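Local coordinates for protein N-(5'-phosphoribosyl)anthranilate isomerase (Jonesia denitrificans, PDB 4WUI) that probably catalyses the isomerisation of N-(5-phospho-beta-D-ribosyl)anthranilate to 1-(2-carboxyphenylamino)-1-deoxy-D-ribulose 5-phosphate, the third step of tryptophan synthesis from chorismate, at residues Pro101-Leu115 with Ala119-Gln131. Numbering follows the deposited sequence.
Sequences PRVWRATSLSASPNL and AYGEELLLLDAPQ
Arg-105 and Leu-125 are paired across neighbouring parallel strands, 103-108 and 124-128, the fifth and sixth of the closed eight-stranded (βα)8 (TIM) barrel. The ladder is regular here: Leu-126 N donates to Arg-105 O, and Thr-107 N to Leu-126 O. The connection holds a 3-10 turn at 109-111 but no alpha-helix. On the outer side, against Val-93 of helix 90-99, Arg-105 illustrates how a charge can be buried when acceptors engage its edge and its faces are covered. Its guanidinium is sandwiched, with Leu-125 CD1 lying 3.6 Å above the centre of one face and Tyr-120 CD2 near the rim of the other. Around its edge, NE and NH2 both grip Glu-122 OE2, at 3.0 and 2.9 Å, arriving from one face of a carboxylate turned 80° from the guanidinium, while NH1 and NH2 converge on Asn-114 O. Replacing Arg-105 with a leucine would probably leave the Glu-122 carboxylate without its charge partner and the loop at Asn-114 less firmly tied. Farther along, Leu-109 and Leu-127 meet through their methyl groups. The start of the pair is wetter: a water bridges Pro-101 O and Glu-123 OE1, and Arg-102, also paired with Asp-57, is partly exposed. With Glu-123 CG anti to its own N (chi1 177°), the extended chain reaches a salt bridge in which Arg-102 NE meets OE1 and NH2 meets OE2, side-on, guanidinium and carboxylate nearly coplanar; Trp-104 NE1 donates almost straight (179°) to Glu-123 OE2 at 2.8 Å, from above the carboxylate plane.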
ATOM      1  N   PRO A 101       0.954 -13.976  10.289  0.51 10.59           N
ATOM      2  CA  PRO A 101       2.400 -13.927   9.994  0.51 10.71           C
ATOM      3  C   PRO A 101       2.953 -12.575   9.541  0.51  9.75           C
ATOM      4  O   PRO A 101       4.115 -12.268   9.853  0.51  9.71           O
ATOM      5  CB  PRO A 101       2.559 -14.978   8.876  0.51 11.43           C
ATOM      6  CG  PRO A 101       1.509 -15.974   9.221  0.51 11.76           C
ATOM      7  CD  PRO A 101       0.337 -15.139   9.625  0.51 11.22           C
ATOM      8  N   ARG A 102       2.153 -11.787   8.823  1.00  9.15           N
ATOM      9  CA  ARG A 102       2.623 -10.557   8.171  1.00  8.56           C
ATOM     10  C   ARG A 102       1.603  -9.464   8.373  1.00  8.28           C
ATOM     11  O   ARG A 102       0.523  -9.516   7.804  1.00  8.54           O
ATOM     12  CB  ARG A 102       2.865 -10.788   6.683  1.00  8.62           C
ATOM     13  CG  ARG A 102       3.799 -11.945   6.355  1.00  9.32           C
ATOM     14  CD  ARG A 102       4.069 -12.073   4.872  1.00  9.26           C
ATOM     15  NE  ARG A 102       4.821 -10.932   4.398  1.00  9.15           N
ATOM     16  CZ  ARG A 102       5.002 -10.662   3.120  1.00  9.60           C
ATOM     17  NH1 ARG A 102       4.555 -11.485   2.174  1.00 10.33           N
ATOM     18  NH2 ARG A 102       5.617  -9.553   2.766  1.00 10.27           N
ATOM     19  N   VAL A 103       1.939  -8.506   9.241  1.00  8.15           N
ATOM     20  CA  VAL A 103       1.069  -7.377   9.576  1.00  8.26           C
ATOM     21  C   VAL A 103       1.776  -6.081   9.247  1.00  7.94           C
ATOM     22  O   VAL A 103       2.943  -5.895   9.615  1.00  8.75           O
ATOM     23  CB  VAL A 103       0.612  -7.427  11.044  1.00  8.70           C
ATOM     24  CG1 VAL A 103      -0.188  -6.187  11.422  1.00  9.86           C
ATOM     25  CG2 VAL A 103      -0.178  -8.721  11.304  1.00  9.34           C
ATOM     26  N   TRP A 104       1.088  -5.197   8.537  1.00  7.87           N
ATOM     27  CA  TRP A 104       1.591  -3.871   8.195  1.00  7.97           C
ATOM     28  C   TRP A 104       0.789  -2.829   8.970  1.00  8.78           C
ATOM     29  O   TRP A 104      -0.424  -2.931   9.079  1.00  9.13           O
ATOM     30  CB  TRP A 104       1.520  -3.611   6.702  1.00  8.35           C
ATOM     31  CG  TRP A 104       2.387  -4.485   5.861  1.00  8.11           C
ATOM     32  CD1 TRP A 104       3.253  -5.443   6.258  1.00  8.47           C
ATOM     33  CD2 TRP A 104       2.491  -4.419   4.447  1.00  8.64           C
ATOM     34  NE1 TRP A 104       3.879  -6.001   5.185  1.00  8.82           N
ATOM     35  CE2 TRP A 104       3.439  -5.382   4.051  1.00  9.04           C
ATOM     36  CE3 TRP A 104       1.846  -3.655   3.478  1.00  9.55           C
ATOM     37  CZ2 TRP A 104       3.742  -5.620   2.711  1.00 10.38           C
ATOM     38  CZ3 TRP A 104       2.172  -3.884   2.156  1.00 10.70           C
ATOM     39  CH2 TRP A 104       3.086  -4.860   1.781  1.00 11.03           C
ATOM     40  N   ARG A 105       1.509  -1.850   9.504  1.00 10.43           N
ATOM     41  CA  ARG A 105       0.988  -0.725  10.256  1.00 11.75           C
ATOM     42  C   ARG A 105       0.982   0.482   9.283  1.00 12.53           C
ATOM     43  O   ARG A 105       1.999   0.865   8.770  1.00 12.79           O
ATOM     44  CB  ARG A 105       1.864  -0.484  11.553  1.00 12.40           C
ATOM     45  CG  ARG A 105       1.447   0.704  12.409  1.00 13.15           C
ATOM     46  CD  ARG A 105       2.042   0.712  13.788  1.00 14.47           C
ATOM     47  NE  ARG A 105       3.485   0.876  13.824  1.00 14.91           N
ATOM     48  CZ  ARG A 105       4.137   2.016  14.022  1.00 15.37           C
ATOM     49  NH1 ARG A 105       3.512   3.164  14.096  1.00 16.15           N
ATOM     50  NH2 ARG A 105       5.451   1.990  14.054  1.00 16.08           N
ATOM     51  N   ALA A 106      -0.160   1.050   8.951  1.00 16.16           N
ATOM     52  CA  ALA A 106      -0.230   2.272   8.187  1.00 18.84           C
ATOM     53  C   ALA A 106      -0.488   3.468   9.112  1.00 20.60           C
ATOM     54  O   ALA A 106      -1.206   3.346  10.109  1.00 22.78           O
ATOM     55  CB  ALA A 106      -1.329   2.188   7.106  1.00 20.33           C
ATOM     56  N   THR A 107       0.111   4.618   8.786  1.00 21.07           N
ATOM     57  CA  THR A 107      -0.099   5.848   9.531  1.00 23.72           C
ATOM     58  C   THR A 107       0.156   7.043   8.642  1.00 23.26           C
ATOM     59  O   THR A 107       0.536   6.921   7.488  1.00 23.08           O
ATOM     60  CB  THR A 107       0.829   5.930  10.755  1.00 26.41           C
ATOM     61  OG1 THR A 107       0.430   7.018  11.601  1.00 27.91           O
ATOM     62  CG2 THR A 107       2.291   6.068  10.361  1.00 27.58           C
ATOM     63  N   SER A 108      -0.049   8.227   9.172  1.00 24.21           N
ATOM     64  CA  SER A 108       0.224   9.388   8.357  1.00 25.58           C
ATOM     65  C   SER A 108       1.022  10.359   9.141  1.00 25.73           C
ATOM     66  O   SER A 108       1.031  10.320  10.350  1.00 25.38           O
ATOM     67  CB  SER A 108      -1.060  10.007   7.912  1.00 26.85           C
ATOM     68  OG  SER A 108      -1.723  10.431   9.063  1.00 27.97           O
ATOM     69  N   LEU A 109       1.727  11.244   8.457  1.00 26.67           N
ATOM     70  CA  LEU A 109       2.609  12.118   9.198  1.00 28.92           C
ATOM     71  C   LEU A 109       1.888  13.089  10.083  1.00 29.42           C
ATOM     72  O   LEU A 109       2.410  13.462  11.139  1.00 29.61           O
ATOM     73  CB  LEU A 109       3.549  12.861   8.267  1.00 30.91           C
ATOM     74  CG  LEU A 109       4.718  11.985   7.830  1.00 32.56           C
ATOM     75  CD1 LEU A 109       5.590  12.779   6.915  1.00 32.99           C
ATOM     76  CD2 LEU A 109       5.558  11.472   9.017  1.00 33.13           C
ATOM     77  N   SER A 110       0.678  13.472   9.686  1.00 29.57           N
ATOM     78  CA  SER A 110      -0.087  14.440  10.465  1.00 30.29           C
ATOM     79  C   SER A 110      -0.539  13.831  11.783  1.00 30.19           C
ATOM     80  O   SER A 110      -0.944  14.552  12.692  1.00 30.45           O
ATOM     81  CB  SER A 110      -1.303  14.934   9.678  1.00 31.33           C
ATOM     82  OG  SER A 110      -2.091  13.840   9.243  1.00 32.18           O
ATOM     83  N   ALA A 111      -0.473  12.509  11.898  1.00 29.83           N
ATOM     84  CA  ALA A 111      -0.893  11.841  13.131  1.00 30.34           C
ATOM     85  C   ALA A 111       0.237  11.750  14.153  1.00 30.96           C
ATOM     86  O   ALA A 111       0.085  11.079  15.176  1.00 30.99           O
ATOM     87  CB  ALA A 111      -1.422  10.448  12.825  1.00 30.31           C
ATOM     88  N   SER A 112       1.357  12.414  13.873  1.00 31.90           N
ATOM     89  CA  SER A 112       2.565  12.309  14.711  1.00 32.56           C
ATOM     90  C   SER A 112       2.868  10.851  15.132  1.00 30.67           C
ATOM     91  O   SER A 112       2.956  10.516  16.315  1.00 30.44           O
ATOM     92  CB  SER A 112       2.412  13.216  15.937  1.00 34.48           C
ATOM     93  OG  SER A 112       3.635  13.364  16.645  1.00 35.82           O
ATOM     94  N   PRO A 113       3.027   9.969  14.153  1.00 29.05           N
ATOM     95  CA  PRO A 113       3.130   8.548  14.480  1.00 27.29           C
ATOM     96  C   PRO A 113       4.477   8.132  15.024  1.00 24.62           C
ATOM     97  O   PRO A 113       5.474   8.830  14.877  1.00 24.62           O
ATOM     98  CB  PRO A 113       2.912   7.868  13.139  1.00 28.47           C
ATOM     99  CG  PRO A 113       3.436   8.860  12.143  1.00 28.97           C
ATOM    100  CD  PRO A 113       3.069  10.211  12.702  1.00 29.11           C
ATOM    101  N   ASN A 114       4.496   6.953  15.621  1.00 22.09           N
ATOM    102  CA  ASN A 114       5.739   6.285  15.956  1.00 19.94           C
ATOM    103  C   ASN A 114       6.352   5.809  14.640  1.00 18.45           C
ATOM    104  O   ASN A 114       5.755   4.983  13.957  1.00 19.73           O
ATOM    105  CB  ASN A 114       5.457   5.112  16.899  1.00 20.55           C
ATOM    106  CG  ASN A 114       6.731   4.440  17.405  1.00 20.78           C
ATOM    107  OD1 ASN A 114       7.757   4.452  16.724  1.00 21.93           O
ATOM    108  ND2 ASN A 114       6.656   3.811  18.568  1.00 21.06           N
ATOM    109  N   LEU A 115       7.545   6.295  14.310  1.00 16.71           N
ATOM    110  CA  LEU A 115       8.191   6.019  13.035  1.00 16.34           C
ATOM    111  C   LEU A 115       9.210   4.884  13.108  1.00 14.16           C
ATOM    112  O   LEU A 115       9.949   4.651  12.129  1.00 14.55           O
ATOM    113  CB  LEU A 115       8.890   7.290  12.541  1.00 18.87           C
ATOM    114  CG  LEU A 115       7.999   8.517  12.344  1.00 21.29           C
ATOM    115  CD1 LEU A 115       8.801   9.820  12.144  1.00 22.54           C
ATOM    116  CD2 LEU A 115       7.120   8.245  11.168  1.00 22.79           C
ATOM    117  N   ALA A 119       7.861  -1.465  16.065  1.00 10.17           N
ATOM    118  CA  ALA A 119       7.569  -1.068  17.428  1.00 10.79           C
ATOM    119  C   ALA A 119       6.415  -1.828  18.049  1.00  9.92           C
ATOM    120  O   ALA A 119       6.415  -2.037  19.251  1.00 10.12           O
ATOM    121  CB  ALA A 119       7.277   0.404  17.472  1.00 12.42           C
ATOM    122  N   TYR A 120       5.421  -2.215  17.247  1.00 10.01           N
ATOM    123  CA  TYR A 120       4.245  -2.930  17.734  1.00 10.39           C
ATOM    124  C   TYR A 120       4.070  -4.280  17.055  1.00 10.16           C
ATOM    125  O   TYR A 120       2.965  -4.812  17.026  1.00 11.29           O
ATOM    126  CB  TYR A 120       2.982  -2.042  17.607  1.00 11.15           C
ATOM    127  CG  TYR A 120       3.217  -0.717  18.249  1.00 11.78           C
ATOM    128  CD1 TYR A 120       3.452  -0.617  19.618  1.00 12.34           C
ATOM    129  CD2 TYR A 120       3.286   0.447  17.509  1.00 14.41           C
ATOM    130  CE1 TYR A 120       3.745   0.596  20.215  1.00 14.13           C
ATOM    131  CE2 TYR A 120       3.558   1.662  18.112  1.00 15.83           C
ATOM    132  CZ  TYR A 120       3.803   1.724  19.459  1.00 15.74           C
ATOM    133  OH  TYR A 120       4.106   2.949  20.043  1.00 17.52           O
ATOM    134  N   GLY A 121       5.164  -4.854  16.554  1.00  9.59           N
ATOM    135  CA  GLY A 121       5.162  -6.166  15.941  1.00  9.89           C
ATOM    136  C   GLY A 121       4.979  -6.194  14.431  1.00 10.18           C
ATOM    137  O   GLY A 121       5.061  -7.255  13.823  1.00 10.84           O
ATOM    138  N   GLU A 122       4.737  -5.049  13.818  1.00 10.35           N
ATOM    139  CA  GLU A 122       4.529  -5.020  12.374  1.00 10.04           C
ATOM    140  C   GLU A 122       5.825  -5.332  11.623  1.00  9.64           C
ATOM    141  O   GLU A 122       6.935  -5.037  12.059  1.00 10.64           O
ATOM    142  CB  GLU A 122       3.977  -3.683  11.952  1.00 10.83           C
ATOM    143  CG  GLU A 122       4.940  -2.541  11.995  1.00 10.65           C
ATOM    144  CD  GLU A 122       5.141  -1.881  13.350  1.00 10.84           C
ATOM    145  OE1 GLU A 122       4.637  -2.329  14.405  1.00 11.70           O
ATOM    146  OE2 GLU A 122       5.858  -0.842  13.357  1.00 11.65           O
ATOM    147  N   GLU A 123       5.649  -5.915  10.447  1.00  9.43           N
ATOM    148  CA  GLU A 123       6.699  -6.189   9.501  1.00 10.39           C
ATOM    149  C   GLU A 123       7.185  -4.938   8.770  1.00  9.73           C
ATOM    150  O   GLU A 123       8.342  -4.843   8.358  1.00 10.79           O
ATOM    151  CB  GLU A 123       6.075  -7.151   8.444  1.00 12.26           C
ATOM    152  CG  GLU A 123       6.950  -7.534   7.308  1.00 13.24           C
ATOM    153  CD  GLU A 123       6.183  -8.468   6.397  1.00 12.00           C
ATOM    154  OE1 GLU A 123       6.034  -9.637   6.761  1.00 12.71           O
ATOM    155  OE2 GLU A 123       5.757  -8.062   5.303  1.00 12.64           O
ATOM    156  N   LEU A 124       6.260  -4.014   8.546  1.00  9.19           N
ATOM    157  CA  LEU A 124       6.469  -2.878   7.668  1.00  9.49           C
ATOM    158  C   LEU A 124       5.527  -1.773   8.108  1.00  8.78           C
ATOM    159  O   LEU A 124       4.418  -2.042   8.588  1.00  9.09           O
ATOM    160  CB  LEU A 124       6.196  -3.336   6.237  1.00 10.08           C
ATOM    161  CG  LEU A 124       6.213  -2.267   5.143  1.00 10.02           C
ATOM    162  CD1 LEU A 124       6.682  -2.871   3.840  1.00 10.33           C
ATOM    163  CD2 LEU A 124       4.847  -1.594   4.964  1.00  9.43           C
ATOM    164  N   LEU A 125       5.974  -0.537   7.929  1.00  9.05           N
ATOM    165  CA  LEU A 125       5.203   0.659   8.189  1.00  9.44           C
ATOM    166  C   LEU A 125       4.899   1.391   6.870  1.00  8.77           C
ATOM    167  O   LEU A 125       5.813   1.621   6.076  1.00  9.43           O
ATOM    168  CB  LEU A 125       6.040   1.571   9.081  1.00 11.82           C
ATOM    169  CG  LEU A 125       5.464   2.859   9.582  1.00 13.90           C
ATOM    170  CD1 LEU A 125       4.246   2.630  10.410  1.00 15.19           C
ATOM    171  CD2 LEU A 125       6.522   3.566  10.422  1.00 16.24           C
ATOM    172  N   LEU A 126       3.637   1.736   6.647  0.66  9.28           N
ATOM    173  CA  LEU A 126       3.250   2.522   5.494  0.66 10.39           C
ATOM    174  C   LEU A 126       3.018   3.938   6.029  0.66 10.25           C
ATOM    175  O   LEU A 126       2.198   4.134   6.943  0.66 11.51           O
ATOM    176  CB  LEU A 126       2.039   1.892   4.828  0.66 12.71           C
ATOM    177  CG  LEU A 126       1.566   2.609   3.577  0.66 14.77           C
ATOM    178  CD1 LEU A 126       0.819   1.624   2.715  0.66 15.26           C
ATOM    179  CD2 LEU A 126       0.653   3.741   3.947  0.66 15.80           C
ATOM    180  N   LEU A 127       3.769   4.901   5.493  0.66  9.66           N
ATOM    181  CA  LEU A 127       3.717   6.285   5.933  0.66  9.79           C
ATOM    182  C   LEU A 127       3.105   7.136   4.836  0.66 10.38           C
ATOM    183  O   LEU A 127       3.679   7.252   3.747  0.66 10.44           O
ATOM    184  CB  LEU A 127       5.115   6.779   6.250  0.66 10.85           C
ATOM    185  CG  LEU A 127       5.243   8.193   6.770  0.66 12.77           C
ATOM    186  CD1 LEU A 127       4.423   8.358   8.031  0.66 13.95           C
ATOM    187  CD2 LEU A 127       6.743   8.497   7.008  0.66 13.53           C
ATOM    188  N   ASP A 128       1.962   7.745   5.134  0.66 12.06           N
ATOM    189  CA  ASP A 128       1.246   8.554   4.140  0.66 14.28           C
ATOM    190  C   ASP A 128       1.485  10.022   4.415  0.66 14.13           C
ATOM    191  O   ASP A 128       1.211  10.540   5.525  0.66 15.31           O
ATOM    192  CB  ASP A 128      -0.249   8.242   4.174  0.66 16.76           C
ATOM    193  CG  ASP A 128      -1.033   8.842   3.005  0.66 19.07           C
ATOM    194  OD1 ASP A 128      -0.527   8.833   1.873  0.66 19.07           O
ATOM    195  OD2 ASP A 128      -2.179   9.283   3.216  0.66 21.43           O
ATOM    196  N   ALA A 129       1.972  10.692   3.380  1.00 13.96           N
ATOM    197  CA  ALA A 129       2.355  12.098   3.410  1.00 14.91           C
ATOM    198  C   ALA A 129       1.586  12.796   2.289  1.00 15.78           C
ATOM    199  O   ALA A 129       2.160  13.211   1.287  1.00 16.57           O
ATOM    200  CB  ALA A 129       3.838  12.235   3.181  1.00 17.02           C
ATOM    201  N   PRO A 130       0.258  12.873   2.410  1.00 18.39           N
ATOM    202  CA  PRO A 130      -0.617  13.338   1.322  1.00 21.36           C
ATOM    203  C   PRO A 130      -0.348  14.739   0.792  1.00 24.03           C
ATOM    204  O   PRO A 130      -0.712  14.986  -0.370  1.00 25.90           O
ATOM    205  CB  PRO A 130      -2.014  13.246   1.948  1.00 21.84           C
ATOM    206  CG  PRO A 130      -1.796  13.271   3.373  1.00 21.22           C
ATOM    207  CD  PRO A 130      -0.539  12.518   3.596  1.00 19.58           C
ATOM    208  N   GLN A 131       0.265  15.633   1.563  1.00 24.18           N
ATOM    209  CA  GLN A 131       0.478  16.993   1.050  1.00 26.24           C
ATOM    210  C   GLN A 131       1.820  17.159   0.336  1.00 23.97           C
ATOM    211  O   GLN A 131       2.034  18.164  -0.347  1.00 23.96           O
ATOM    212  CB  GLN A 131       0.342  18.023   2.179  1.00 31.24           C
ATOM    213  CG  GLN A 131      -1.049  18.060   2.798  1.00 35.89           C
ATOM    214  CD  GLN A 131      -2.145  18.105   1.743  1.00 39.74           C
ATOM    215  OE1 GLN A 131      -2.089  18.908   0.810  1.00 41.21           O
ATOM    216  NE2 GLN A 131      -3.139  17.227   1.875  1.00 41.04           N
TER
HETATM  217  O   HOH W   1       6.540 -10.773   8.997  1.00 14.79           O
HETATM  218  O   HOH W   2       4.142  -8.717  11.333  1.00 11.98           O